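PDB 3HR6: putative surface-anchored fimbrial subunit, which forms the shaft of a pilus as its major pilin, a chain of tandem Ig-like modules stabilised by isopeptide and disulfide bonds. Local coordinates for residues A[105-110]-A[291-297]; A[141-145]-A[176-180]; A[168-174]-A[251-257]; A[182-187]-A[241-245]; A[187-193]-A[229-235]. All blocks are in the same frame, centred on the assembly; numbering follows the deposited sequence. Where two conformers were deposited one is given.

Contact 1: residues A[105-110]-A[291-297]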
# COMPACT_ATOMS: atom_id res chain seq x y z
N LEU A 105 15.05 11.50 -0.86
CA LEU A 105 13.85 10.71 -1.03
C LEU A 105 13.46 9.92 0.22
O LEU A 105 12.51 9.12 0.18
CB LEU A 105 14.06 9.77 -2.23
CG LEU A 105 14.06 10.44 -3.60
CD1 LEU A 105 14.48 9.38 -4.65
CD2 LEU A 105 12.72 11.07 -3.95
N ASN A 106 14.18 10.13 1.33
CA ASN A 106 13.98 9.45 2.61
C ASN A 106 13.35 10.35 3.73
O ASN A 106 13.60 10.17 4.95
CB ASN A 106 15.30 8.84 3.09
CG ASN A 106 16.29 9.89 3.54
OD1 ASN A 106 16.20 11.04 3.13
ND2 ASN A 106 17.23 9.51 4.43
N GLY A 107 12.55 11.34 3.33
CA GLY A 107 11.77 12.14 4.29
C GLY A 107 10.72 11.31 4.99
O GLY A 107 10.49 10.16 4.59
N ALA A 108 10.09 11.90 6.00
CA ALA A 108 9.05 11.22 6.79
C ALA A 108 7.88 10.83 5.91
O ALA A 108 7.26 9.76 6.06
CB ALA A 108 8.58 12.11 7.95
N GLU A 109 7.58 11.72 4.95
CA GLU A 109 6.54 11.51 3.96
C GLU A 109 7.18 11.61 2.58
O GLU A 109 8.13 12.37 2.35
CB GLU A 109 5.46 12.58 4.04
CG GLU A 109 4.73 12.73 5.33
CD GLU A 109 3.77 13.90 5.24
OE1 GLU A 109 4.24 15.07 5.17
OE2 GLU A 109 2.54 13.64 5.19
N ALA A 110 6.65 10.84 1.64
CA ALA A 110 7.06 10.93 0.26
C ALA A 110 6.49 12.19 -0.41
O ALA A 110 5.31 12.52 -0.26
CB ALA A 110 6.60 9.70 -0.47
N ASP A 291 16.62 4.33 8.07
CA ASP A 291 16.72 5.75 7.74
C ASP A 291 16.98 6.05 6.25
O ASP A 291 16.58 7.10 5.75
CB ASP A 291 17.80 6.44 8.61
CG ASP A 291 17.25 6.95 9.96
OD1 ASP A 291 16.06 6.72 10.27
OD2 ASP A 291 18.02 7.58 10.70
N ALA A 292 17.66 5.14 5.55
CA ALA A 292 18.01 5.36 4.14
C ALA A 292 16.92 4.88 3.18
O ALA A 292 17.03 5.03 1.96
CB ALA A 292 19.34 4.67 3.81
N ALA A 293 15.85 4.30 3.73
CA ALA A 293 14.87 3.68 2.91
C ALA A 293 14.21 4.79 2.07
O ALA A 293 13.89 5.86 2.59
CB ALA A 293 13.83 2.91 3.78
N LEU A 294 14.08 4.55 0.76
CA LEU A 294 13.22 5.36 -0.10
C LEU A 294 11.79 5.28 0.45
O LEU A 294 11.21 4.18 0.54
CB LEU A 294 13.23 4.84 -1.55
CG LEU A 294 14.57 4.75 -2.27
CD1 LEU A 294 14.40 3.99 -3.57
CD2 LEU A 294 15.10 6.12 -2.54
N ARG A 295 11.23 6.43 0.81
CA ARG A 295 9.93 6.47 1.49
C ARG A 295 8.84 6.63 0.44
O ARG A 295 8.83 7.60 -0.30
CB ARG A 295 9.94 7.60 2.53
CG ARG A 295 8.60 7.86 3.27
CD ARG A 295 8.15 6.67 4.06
NE ARG A 295 6.83 6.86 4.67
CZ ARG A 295 6.23 5.95 5.47
NH1 ARG A 295 6.86 4.81 5.77
NH2 ARG A 295 5.02 6.20 5.99
N GLY A 296 7.97 5.63 0.32
CA GLY A 296 6.79 5.76 -0.51
C GLY A 296 5.65 6.46 0.23
O GLY A 296 5.69 6.65 1.46
N MET A 297 4.63 6.84 -0.52
CA MET A 297 3.41 7.34 0.08
C MET A 297 2.43 6.16 0.15
O MET A 297 2.02 5.64 -0.90
CB MET A 297 2.81 8.45 -0.76
CG MET A 297 1.43 8.92 -0.45
SD MET A 297 1.22 9.45 1.25
CE MET A 297 2.29 10.80 1.26
O HOH W 1 10.48 9.35 -1.60
O HOH W 2 14.81 8.73 7.21
O HOH W 3 4.95 8.99 2.90
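R295 lies along the backbone of G107 and A108, and N106 reaches D291, where two Ig-like modules of the pilin meet. Segment 105-110 is a loop between strands 97-103 and 111-112 of the N-terminal module. Segment 291-297 is the loop that leads into strand 297-298. R295 CG is anti to the backbone N (chi1 175°) and the chain then bends at chi2. R295 CB and CG pass beside G107 O, and R295 NE comes 3.2 Å from A108 O, which lies obliquely to the guanidinium. R295 N gives a nearly straight hydrogen bond to L105 O at 3.0 Å. N106 ND2 donates to D291 O at 2.8 Å, tilted 28° from that carbonyl's plane, while N106 OD1 is hydrogen-bonded to S38 OG. The side chains of L105 and L294 cross obliquely, L105 CB against L294 CD2 at 3.8 Å. One water donates to both L105 O and R295 O. Another accepts from A110 N and donates to G296 O. At the far end the A110 methyl points toward segment 291-297, with A110 CB 3.1 Å from R295 O and 4.0 Å from M297 CB.

Contact 2: residues A[141-145]-A[176-180]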
# COMPACT_ATOMS: atom_id res chain seq x y z
N HIS A 141 8.62 21.77 -2.66
CA HIS A 141 8.31 20.41 -3.07
C HIS A 141 6.80 20.30 -3.20
O HIS A 141 6.07 21.20 -2.80
CB HIS A 141 8.80 19.37 -2.08
CG HIS A 141 8.12 19.46 -0.76
ND1 HIS A 141 8.62 20.21 0.28
CD2 HIS A 141 6.95 18.94 -0.33
CE1 HIS A 141 7.78 20.14 1.31
NE2 HIS A 141 6.76 19.37 0.97
N GLN A 142 6.35 19.21 -3.81
CA GLN A 142 4.92 18.99 -3.99
C GLN A 142 4.53 17.69 -3.33
O GLN A 142 5.23 16.70 -3.39
CB GLN A 142 4.50 19.00 -5.47
CG GLN A 142 4.67 20.35 -6.20
CD GLN A 142 6.07 20.63 -6.68
OE1 GLN A 142 6.65 19.85 -7.44
NE2 GLN A 142 6.63 21.76 -6.24
N ALA A 143 3.39 17.73 -2.67
CA ALA A 143 2.88 16.58 -1.98
C ALA A 143 2.31 15.53 -2.96
O ALA A 143 1.86 15.84 -4.05
CB ALA A 143 1.77 17.02 -0.99
N LEU A 144 2.35 14.30 -2.49
CA LEU A 144 1.68 13.16 -3.10
C LEU A 144 0.44 12.84 -2.27
O LEU A 144 0.49 12.72 -1.03
CB LEU A 144 2.60 11.95 -3.12
CG LEU A 144 3.71 12.06 -4.17
CD1 LEU A 144 4.92 11.19 -3.81
CD2 LEU A 144 3.11 11.69 -5.50
N SER A 145 -0.68 12.68 -2.95
CA SER A 145 -1.93 12.32 -2.28
C SER A 145 -1.91 10.85 -1.96
O SER A 145 -1.32 10.08 -2.70
CB SER A 145 -3.11 12.59 -3.22
OG SER A 145 -3.20 13.97 -3.50
N PRO A 176 0.27 14.28 -9.04
CA PRO A 176 0.32 15.67 -8.57
C PRO A 176 0.72 16.65 -9.65
O PRO A 176 1.42 16.28 -10.60
CB PRO A 176 1.41 15.61 -7.50
CG PRO A 176 2.37 14.61 -8.04
CD PRO A 176 1.46 13.54 -8.59
N GLU A 177 0.31 17.91 -9.50
CA GLU A 177 0.90 18.98 -10.29
C GLU A 177 2.29 19.29 -9.71
O GLU A 177 2.43 19.48 -8.48
CB GLU A 177 0.04 20.25 -10.35
CG GLU A 177 0.65 21.34 -11.18
CD GLU A 177 -0.22 22.58 -11.31
OE1 GLU A 177 -1.33 22.56 -10.77
OE2 GLU A 177 0.24 23.52 -11.98
N ILE A 178 3.28 19.28 -10.59
CA ILE A 178 4.66 19.56 -10.19
C ILE A 178 5.15 20.91 -10.75
O ILE A 178 4.55 21.49 -11.66
CB ILE A 178 5.62 18.42 -10.55
CG1 ILE A 178 5.79 18.30 -12.07
CG2 ILE A 178 5.15 17.07 -9.87
CD1 ILE A 178 6.79 17.19 -12.49
N ALA A 179 6.24 21.39 -10.18
CA ALA A 179 6.85 22.66 -10.55
C ALA A 179 6.96 22.77 -12.08
O ALA A 179 7.40 21.83 -12.75
CB ALA A 179 8.22 22.76 -9.91
N SER A 180 6.57 23.93 -12.62
CA SER A 180 6.63 24.19 -14.07
C SER A 180 7.99 23.84 -14.65
O SER A 180 9.01 24.13 -14.04
CB SER A 180 6.36 25.67 -14.35
OG SER A 180 7.21 26.48 -13.56
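Q142 and P176 account for most of the surface buried here. Q142 points at the loop 176-180 from strand 131-143. Its CG lies beside the backbone N, and the chain bends at chi2 (81°), which lays the amide over the backbone of I178 and A179. Q142 CG rests on E177 O at 3.3 Å. Q142 OE1 accepts a hydrogen bond from A179 N at 3.2 Å. The donor sits above the carbonyl plane of the glutamine, 76° out of it, so no lone pair of OE1 is aimed at the N-H. The other end of the amide is held from its own side of the interface, for Q142 NE2 is hydrogen-bonded to G14 O. Together these two bonds fix which way the amide is turned. P176 meets the first segment with its ring. P176 CB is 3.5 Å from A143 O, and P176 CG is 3.9 Å from L144 CD2. V112 also packs on Q142, P176 and I178. The contact therefore joins the last strand of the N-terminal module to the loop between strands 166-174 and 187-192 of the next one. It is a junction between consecutive modules, as expected of a pilin built from tandem Ig-like units.

Contact 3: residues A[168-174]-A[251-257]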
# COMPACT_ATOMS: atom_id res chain seq x y z
N LYS A 168 -9.56 -9.22 -6.14
CA LYS A 168 -9.08 -8.18 -7.05
C LYS A 168 -8.87 -6.91 -6.24
O LYS A 168 -9.66 -6.59 -5.37
CB LYS A 168 -10.10 -7.93 -8.14
CG LYS A 168 -9.74 -6.84 -9.14
CD LYS A 168 -10.65 -6.95 -10.35
CE LYS A 168 -10.56 -5.80 -11.23
NZ LYS A 168 -11.52 -5.94 -12.37
N TYR A 169 -7.75 -6.24 -6.49
CA TYR A 169 -7.47 -4.95 -5.89
C TYR A 169 -7.35 -3.89 -6.94
O TYR A 169 -6.95 -4.14 -8.06
CB TYR A 169 -6.20 -5.00 -5.09
CG TYR A 169 -6.26 -5.83 -3.86
CD1 TYR A 169 -7.15 -5.54 -2.84
CD2 TYR A 169 -5.44 -6.92 -3.71
CE1 TYR A 169 -7.19 -6.35 -1.68
CE2 TYR A 169 -5.45 -7.69 -2.59
CZ TYR A 169 -6.35 -7.41 -1.58
OH TYR A 169 -6.31 -8.27 -0.51
N ARG A 170 -7.71 -2.69 -6.55
CA ARG A 170 -7.68 -1.50 -7.39
C ARG A 170 -6.99 -0.41 -6.58
O ARG A 170 -7.39 -0.12 -5.44
CB ARG A 170 -9.08 -1.07 -7.76
CG ARG A 170 -9.14 0.16 -8.59
CD ARG A 170 -10.55 0.60 -8.73
NE ARG A 170 -10.72 1.63 -9.74
CZ ARG A 170 -10.64 2.93 -9.54
NH1 ARG A 170 -10.39 3.43 -8.33
NH2 ARG A 170 -10.82 3.77 -10.58
N VAL A 171 -5.94 0.15 -7.15
CA VAL A 171 -5.16 1.20 -6.54
C VAL A 171 -5.18 2.43 -7.43
O VAL A 171 -4.65 2.42 -8.58
CB VAL A 171 -3.67 0.79 -6.31
CG1 VAL A 171 -2.87 2.00 -5.68
CG2 VAL A 171 -3.58 -0.44 -5.44
N ALA A 172 -5.82 3.49 -6.96
CA ALA A 172 -5.98 4.72 -7.71
C ALA A 172 -5.06 5.82 -7.14
O ALA A 172 -5.24 6.20 -5.99
CB ALA A 172 -7.38 5.18 -7.66
N THR A 173 -4.09 6.26 -7.94
CA THR A 173 -3.09 7.24 -7.52
C THR A 173 -3.23 8.48 -8.32
O THR A 173 -3.25 8.45 -9.52
CB THR A 173 -1.67 6.66 -7.75
OG1 THR A 173 -1.53 5.46 -6.99
CG2 THR A 173 -0.54 7.64 -7.42
N LYS A 174 -3.31 9.61 -7.63
CA LYS A 174 -3.41 10.89 -8.27
C LYS A 174 -2.05 11.36 -8.72
O LYS A 174 -1.09 11.22 -7.96
CB LYS A 174 -4.02 11.90 -7.30
CG LYS A 174 -5.48 11.59 -7.16
CD LYS A 174 -6.33 12.53 -6.42
CE LYS A 174 -7.82 12.09 -6.53
NZ LYS A 174 -8.54 12.17 -7.88
N GLU A 251 -5.79 10.13 -12.64
CA GLU A 251 -5.47 8.97 -11.83
C GLU A 251 -4.75 7.94 -12.66
O GLU A 251 -5.12 7.70 -13.81
CB GLU A 251 -6.69 8.35 -11.19
CG GLU A 251 -7.29 9.29 -10.19
CD GLU A 251 -8.50 8.75 -9.49
OE1 GLU A 251 -9.02 7.65 -9.84
OE2 GLU A 251 -8.93 9.49 -8.59
N LEU A 252 -3.70 7.41 -12.08
CA LEU A 252 -3.07 6.21 -12.53
C LEU A 252 -3.73 5.08 -11.77
O LEU A 252 -3.60 5.04 -10.55
CB LEU A 252 -1.57 6.30 -12.19
CG LEU A 252 -0.76 5.07 -12.59
CD1 LEU A 252 -0.63 5.01 -14.08
CD2 LEU A 252 0.65 5.09 -11.90
N VAL A 253 -4.37 4.13 -12.45
CA VAL A 253 -5.11 3.07 -11.78
C VAL A 253 -4.47 1.74 -12.13
O VAL A 253 -4.29 1.48 -13.30
CB VAL A 253 -6.59 3.05 -12.18
CG1 VAL A 253 -7.31 1.87 -11.48
CG2 VAL A 253 -7.24 4.44 -11.83
N VAL A 254 -4.03 1.01 -11.12
CA VAL A 254 -3.48 -0.31 -11.22
C VAL A 254 -4.53 -1.24 -10.67
O VAL A 254 -5.03 -1.05 -9.53
CB VAL A 254 -2.18 -0.44 -10.41
CG1 VAL A 254 -1.63 -1.89 -10.41
CG2 VAL A 254 -1.17 0.57 -10.96
N GLU A 255 -4.90 -2.25 -11.46
CA GLU A 255 -5.75 -3.32 -10.97
C GLU A 255 -5.10 -4.65 -11.15
O GLU A 255 -4.37 -4.85 -12.09
CB GLU A 255 -7.10 -3.34 -11.67
CG GLU A 255 -7.93 -2.15 -11.30
CD GLU A 255 -9.35 -2.27 -11.86
OE1 GLU A 255 -9.55 -2.87 -12.94
OE2 GLU A 255 -10.27 -1.77 -11.19
N PHE A 256 -5.33 -5.55 -10.21
CA PHE A 256 -4.85 -6.91 -10.35
C PHE A 256 -5.68 -7.89 -9.54
O PHE A 256 -6.37 -7.51 -8.59
CB PHE A 256 -3.36 -6.98 -9.94
CG PHE A 256 -3.09 -6.69 -8.50
CD1 PHE A 256 -2.94 -7.71 -7.57
CD2 PHE A 256 -2.95 -5.36 -8.05
CE1 PHE A 256 -2.68 -7.40 -6.22
CE2 PHE A 256 -2.70 -5.06 -6.71
CZ PHE A 256 -2.54 -6.08 -5.81
N GLU A 257 -5.58 -9.15 -9.94
CA GLU A 257 -6.19 -10.25 -9.22
C GLU A 257 -5.09 -11.16 -8.63
O GLU A 257 -3.99 -11.26 -9.18
CB GLU A 257 -7.10 -11.08 -10.12
CG GLU A 257 -8.31 -10.36 -10.61
CD GLU A 257 -9.31 -11.28 -11.30
OE1 GLU A 257 -9.30 -12.50 -11.00
OE2 GLU A 257 -10.10 -10.80 -12.14
O HOH W 4 -9.93 -8.49 -13.64
O HOH W 5 -10.89 6.19 -8.44
O HOH W 6 -10.02 6.64 -11.84
O HOH W 7 -11.07 0.39 -12.33
O HOH W 8 -2.05 3.41 -8.85
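Two neighbouring antiparallel strands of the middle Ig-like module, in its Cna-B-like region, are zipped together here. Three hydrogen-bonded pairs, Y169-F256, V171-V254 and T173-L252, alternate with four non-hydrogen-bonded ones. On one face K168, R170 and E255 form a salt-bridge network, with K174-E251 as a separate pair. K174 NZ makes a hydrogen-bonded salt bridge to E251 OE2 at 2.8 Å, on the anti lone pair of that oxygen, and the two side chains lie side by side. E255 is shared: E255 OE1 forms a long salt bridge to K168 NZ and E255 OE2 another to R170 NE, both at 3.7 Å. The R170 guanidinium and E255 carboxylate planes are turned 79° apart. One water links R170 NE to E255 OE2, and another joins R170 NH1 to E251 OE1. V253 CG1 covers one face of the R170 guanidinium, 3.7 Å above its plane. On the other side of the sheet, Y169 and F256 meet at an oblique ring angle of 55°. F256 CG takes the crowded position between its backbone N and carbonyl carbon (chi1 66°), and the ring face lies under Y169 CB. Y169, V171 and T173 pack on strand 268-276, while L252 and F256 touch strand 187-192. Strands 148-152 and 206-209 flank the pair within the sheet.

Contact 4: residues A[182-187]-A[241-245]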
# COMPACT_ATOMS: atom_id res chain seq x y z
N THR A 182 9.68 21.26 -14.73
CA THR A 182 10.36 20.09 -14.13
C THR A 182 9.70 18.81 -14.58
O THR A 182 8.58 18.82 -15.09
CB THR A 182 10.45 20.11 -12.58
OG1 THR A 182 9.15 20.05 -11.96
CG2 THR A 182 11.20 21.35 -12.12
N LYS A 183 10.41 17.70 -14.41
CA LYS A 183 9.87 16.39 -14.78
C LYS A 183 9.88 15.46 -13.59
O LYS A 183 10.65 15.64 -12.65
CB LYS A 183 10.71 15.78 -15.92
CG LYS A 183 10.74 16.63 -17.15
CD LYS A 183 9.48 16.39 -17.95
CE LYS A 183 9.31 17.42 -19.04
NZ LYS A 183 8.38 16.87 -20.06
N PHE A 184 8.98 14.48 -13.62
CA PHE A 184 9.01 13.44 -12.65
C PHE A 184 10.32 12.68 -12.79
O PHE A 184 10.78 12.44 -13.91
CB PHE A 184 7.82 12.49 -12.82
CG PHE A 184 6.53 13.04 -12.30
CD1 PHE A 184 6.24 12.93 -10.96
CD2 PHE A 184 5.63 13.65 -13.14
CE1 PHE A 184 5.04 13.42 -10.46
CE2 PHE A 184 4.44 14.16 -12.66
CZ PHE A 184 4.14 14.04 -11.32
N GLU A 185 10.92 12.29 -11.66
CA GLU A 185 12.13 11.47 -11.67
C GLU A 185 11.79 10.05 -12.05
O GLU A 185 12.63 9.32 -12.60
CB GLU A 185 12.77 11.37 -10.29
CG GLU A 185 13.33 12.60 -9.67
CD GLU A 185 13.78 12.26 -8.26
OE1 GLU A 185 14.47 11.24 -8.07
OE2 GLU A 185 13.41 12.97 -7.32
N GLY A 186 10.56 9.66 -11.76
CA GLY A 186 10.09 8.30 -11.99
C GLY A 186 8.75 8.20 -11.32
O GLY A 186 8.30 9.16 -10.72
N PHE A 187 8.11 7.05 -11.42
CA PHE A 187 6.79 6.91 -10.84
C PHE A 187 6.52 5.43 -10.67
O PHE A 187 6.35 4.71 -11.66
CB PHE A 187 5.72 7.60 -11.69
CG PHE A 187 4.55 8.13 -10.89
CD1 PHE A 187 4.62 9.35 -10.27
CD2 PHE A 187 3.40 7.40 -10.75
CE1 PHE A 187 3.56 9.85 -9.57
CE2 PHE A 187 2.34 7.90 -9.98
CZ PHE A 187 2.43 9.10 -9.41
N LEU A 241 6.66 8.72 -18.79
CA LEU A 241 7.16 9.41 -17.61
C LEU A 241 7.44 10.87 -17.94
O LEU A 241 7.11 11.76 -17.16
CB LEU A 241 8.40 8.74 -17.04
CG LEU A 241 9.08 9.41 -15.85
CD1 LEU A 241 8.22 9.41 -14.55
CD2 LEU A 241 10.42 8.74 -15.61
N GLN A 242 8.05 11.08 -19.11
CA GLN A 242 8.42 12.43 -19.59
C GLN A 242 7.21 13.35 -19.75
O GLN A 242 7.32 14.55 -19.54
CB GLN A 242 9.17 12.37 -20.94
CG GLN A 242 10.69 12.46 -20.84
CD GLN A 242 11.20 13.87 -20.59
OE1 GLN A 242 11.77 14.14 -19.54
NE2 GLN A 242 10.99 14.77 -21.55
N SER A 243 6.06 12.78 -20.14
CA SER A 243 4.85 13.57 -20.31
C SER A 243 3.88 13.49 -19.14
O SER A 243 2.78 14.02 -19.22
CB SER A 243 4.14 13.22 -21.61
OG SER A 243 3.64 11.91 -21.60
N LEU A 244 4.28 12.84 -18.06
CA LEU A 244 3.38 12.64 -16.92
C LEU A 244 3.02 13.95 -16.25
O LEU A 244 1.93 14.09 -15.68
CB LEU A 244 4.00 11.65 -15.92
CG LEU A 244 3.08 11.08 -14.85
CD1 LEU A 244 2.03 10.21 -15.48
CD2 LEU A 244 3.93 10.35 -13.80
N ASP A 245 3.91 14.93 -16.31
CA ASP A 245 3.60 16.28 -15.86
C ASP A 245 2.45 16.95 -16.62
O ASP A 245 1.99 18.02 -16.21
CB ASP A 245 4.83 17.19 -15.90
CG ASP A 245 5.45 17.26 -17.27
OD1 ASP A 245 5.67 16.20 -17.86
OD2 ASP A 245 5.74 18.38 -17.73
O HOH W 9 6.57 20.38 -15.80
O HOH W 10 7.37 14.26 -16.17
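L244 packs against F184 and F187 on the tight side of this contact, which lies at one end of the middle Ig-like module. Here the end of helix 238-242 and the turn after it pack against the loop leading into strand 187-192. L244 CD2 sits over the face of two rings at once. L244 CD2 is 4.0 Å from the centroid of the F184 ring and 4.1 Å from that of the F187 ring, a CH-pi contact with each. The side chain crosses both phenylalanines at about a right angle. With chi1 at 176° the L241 chain extends so that L241 CD1 lies against G186 CA at 3.4 Å and F184 CB at 3.6 Å. The other side is polar and more exposed. A water there accepts from F184 N and lies close to L241 O. K183 NZ forms a salt bridge with D245 OD1 at 3.6 Å. K183 NZ also donates to the backbone Q242 O at 2.6 Å, tilted 25° from the carbonyl plane.

Contact 5: residues A[187-193]-A[229-235]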
# COMPACT_ATOMS: atom_id res chain seq x y z
N PHE A 187 8.11 7.05 -11.42
CA PHE A 187 6.79 6.91 -10.84
C PHE A 187 6.52 5.43 -10.67
O PHE A 187 6.35 4.71 -11.66
CB PHE A 187 5.72 7.60 -11.69
CG PHE A 187 4.55 8.13 -10.89
CD1 PHE A 187 4.62 9.35 -10.27
CD2 PHE A 187 3.40 7.40 -10.75
CE1 PHE A 187 3.56 9.85 -9.57
CE2 PHE A 187 2.34 7.90 -9.98
CZ PHE A 187 2.43 9.10 -9.41
N THR A 188 6.61 4.98 -9.44
CA THR A 188 6.46 3.57 -9.15
C THR A 188 5.26 3.35 -8.21
O THR A 188 5.10 4.08 -7.25
CB THR A 188 7.73 3.02 -8.49
OG1 THR A 188 8.81 3.10 -9.43
CG2 THR A 188 7.56 1.55 -8.07
N VAL A 189 4.41 2.38 -8.51
CA VAL A 189 3.35 1.96 -7.60
C VAL A 189 3.70 0.52 -7.24
O VAL A 189 3.81 -0.31 -8.12
CB VAL A 189 1.94 2.07 -8.18
CG1 VAL A 189 0.87 1.50 -7.15
CG2 VAL A 189 1.63 3.53 -8.57
N ALA A 190 3.92 0.26 -5.93
CA ALA A 190 4.29 -1.08 -5.48
C ALA A 190 3.34 -1.55 -4.43
O ALA A 190 2.80 -0.76 -3.65
CB ALA A 190 5.71 -1.11 -4.89
N ASP A 191 3.15 -2.86 -4.42
CA ASP A 191 2.18 -3.45 -3.48
C ASP A 191 2.76 -4.74 -2.99
O ASP A 191 3.00 -5.65 -3.79
CB ASP A 191 0.83 -3.65 -4.20
CG ASP A 191 -0.29 -4.07 -3.26
OD1 ASP A 191 -0.01 -4.86 -2.31
OD2 ASP A 191 -1.40 -3.60 -3.47
N LYS A 192 3.04 -4.82 -1.69
CA LYS A 192 3.55 -6.05 -1.10
C LYS A 192 2.33 -6.80 -0.63
O LYS A 192 1.73 -6.44 0.40
CB LYS A 192 4.54 -5.79 0.05
CG LYS A 192 5.25 -7.02 0.61
CD LYS A 192 6.26 -6.51 1.69
CE LYS A 192 7.17 -7.56 2.22
NZ LYS A 192 8.03 -6.94 3.24
N LEU A 193 1.92 -7.76 -1.44
CA LEU A 193 0.70 -8.47 -1.18
C LEU A 193 0.79 -9.14 0.19
O LEU A 193 1.84 -9.61 0.57
CB LEU A 193 0.45 -9.53 -2.25
CG LEU A 193 -0.12 -9.09 -3.63
CD1 LEU A 193 0.81 -8.13 -4.35
CD2 LEU A 193 -0.39 -10.29 -4.50
N ARG A 229 6.19 -13.05 0.87
CA ARG A 229 5.24 -12.18 0.19
C ARG A 229 5.72 -11.72 -1.18
O ARG A 229 6.89 -11.44 -1.38
CB ARG A 229 4.90 -10.98 1.05
CG ARG A 229 4.18 -11.42 2.36
CD ARG A 229 4.22 -10.33 3.35
NE ARG A 229 3.46 -9.18 2.91
CZ ARG A 229 3.37 -8.02 3.57
NH1 ARG A 229 4.08 -7.81 4.66
NH2 ARG A 229 2.64 -7.03 3.06
N THR A 230 4.77 -11.64 -2.11
CA THR A 230 5.00 -11.09 -3.45
C THR A 230 4.78 -9.59 -3.47
O THR A 230 3.75 -9.11 -3.02
CB THR A 230 4.03 -11.70 -4.47
OG1 THR A 230 4.10 -13.12 -4.40
CG2 THR A 230 4.41 -11.26 -5.89
N VAL A 231 5.75 -8.85 -3.99
CA VAL A 231 5.59 -7.46 -4.33
C VAL A 231 5.31 -7.36 -5.83
O VAL A 231 6.01 -7.96 -6.66
CB VAL A 231 6.88 -6.67 -4.07
CG1 VAL A 231 6.69 -5.20 -4.41
CG2 VAL A 231 7.35 -6.84 -2.61
N LEU A 232 4.24 -6.63 -6.15
CA LEU A 232 3.90 -6.25 -7.51
C LEU A 232 4.33 -4.81 -7.68
O LEU A 232 4.04 -3.98 -6.85
CB LEU A 232 2.40 -6.35 -7.71
CG LEU A 232 1.83 -5.76 -9.02
CD1 LEU A 232 2.42 -6.40 -10.27
CD2 LEU A 232 0.32 -5.86 -9.03
N SER A 233 4.99 -4.51 -8.78
CA SER A 233 5.53 -3.17 -9.01
C SER A 233 5.21 -2.74 -10.42
O SER A 233 5.42 -3.53 -11.33
CB SER A 233 7.05 -3.25 -8.91
OG SER A 233 7.63 -1.99 -9.20
N VAL A 234 4.71 -1.52 -10.53
CA VAL A 234 4.38 -0.88 -11.82
C VAL A 234 5.18 0.40 -11.87
O VAL A 234 5.06 1.24 -11.00
CB VAL A 234 2.92 -0.56 -11.93
CG1 VAL A 234 2.67 0.27 -13.26
CG2 VAL A 234 2.08 -1.86 -11.88
N GLN A 235 5.95 0.56 -12.95
CA GLN A 235 6.86 1.66 -13.03
C GLN A 235 6.67 2.32 -14.35
O GLN A 235 6.69 1.65 -15.38
CB GLN A 235 8.25 1.08 -12.94
CG GLN A 235 9.33 2.03 -12.66
CD GLN A 235 10.53 1.33 -12.04
OE1 GLN A 235 10.61 1.13 -10.79
NE2 GLN A 235 11.43 0.94 -12.87
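R229 closes the end of this strand pair by gripping two successive carbonyls. R229 NE donates to L193 O at 2.9 Å, almost straight at 171°, the oxygen lying in the guanidinium plane. R229 NH2 reaches K192 O at 2.9 Å from well above that carbonyl's plane. The bend at chi3 (66°) turns the guanidinium back toward them. K192 is extended and crosses R229 at about a right angle, K192 CG 3.3 Å above the guanidinium plane. The like charges of K192 NZ and R229 NH1 lie 4.3 Å apart, but each residue has a salt bridge: K192 NZ to D285 OD2 and R229 NH2 to E287 OE1. L193 CD1 packs on L232 CB at 4.1 Å. Strands 187-192 and 229-236 are antiparallel neighbours in a sheet of the Ig-like module. V189-V234 and D191-L232 are its hydrogen-bonded pairs here. At the other end T188 OG1 is 3.0 Å from Q235 OE1, but S278 O is its stronger partner. Further out, strand 268-276 pairs with 187-192 and strand 219-226 with 229-236. On the face of V189 and D191, V171, L252 and F256 cover the pair. K149 NZ hydrogen-bonds D191 OD2 near N271, consistent with the Lys-Asn isopeptide site of such modules.

How the contacts relate
Contact 1 closes the widest loop, from the N-terminal module to the loop before strand 297-298, and the other four contacts lie within its span. Contact 2 follows along the chain and joins strand 131-143 to the loop after strand 166-174. It crosses contact 3, whose first strand lies between its two segments. Contact 3 encloses contact 4, and contact 4 encloses contact 5; the last two share F187. Contacts 1 and 2 touch through M297 and L144, and both tie the N-terminal module to the middle Ig-like module. F184 packs on I178, linking contacts 2 and 4. Contacts 3 and 5 are strand pairs of two sheets, which meet where F256 packs on L232.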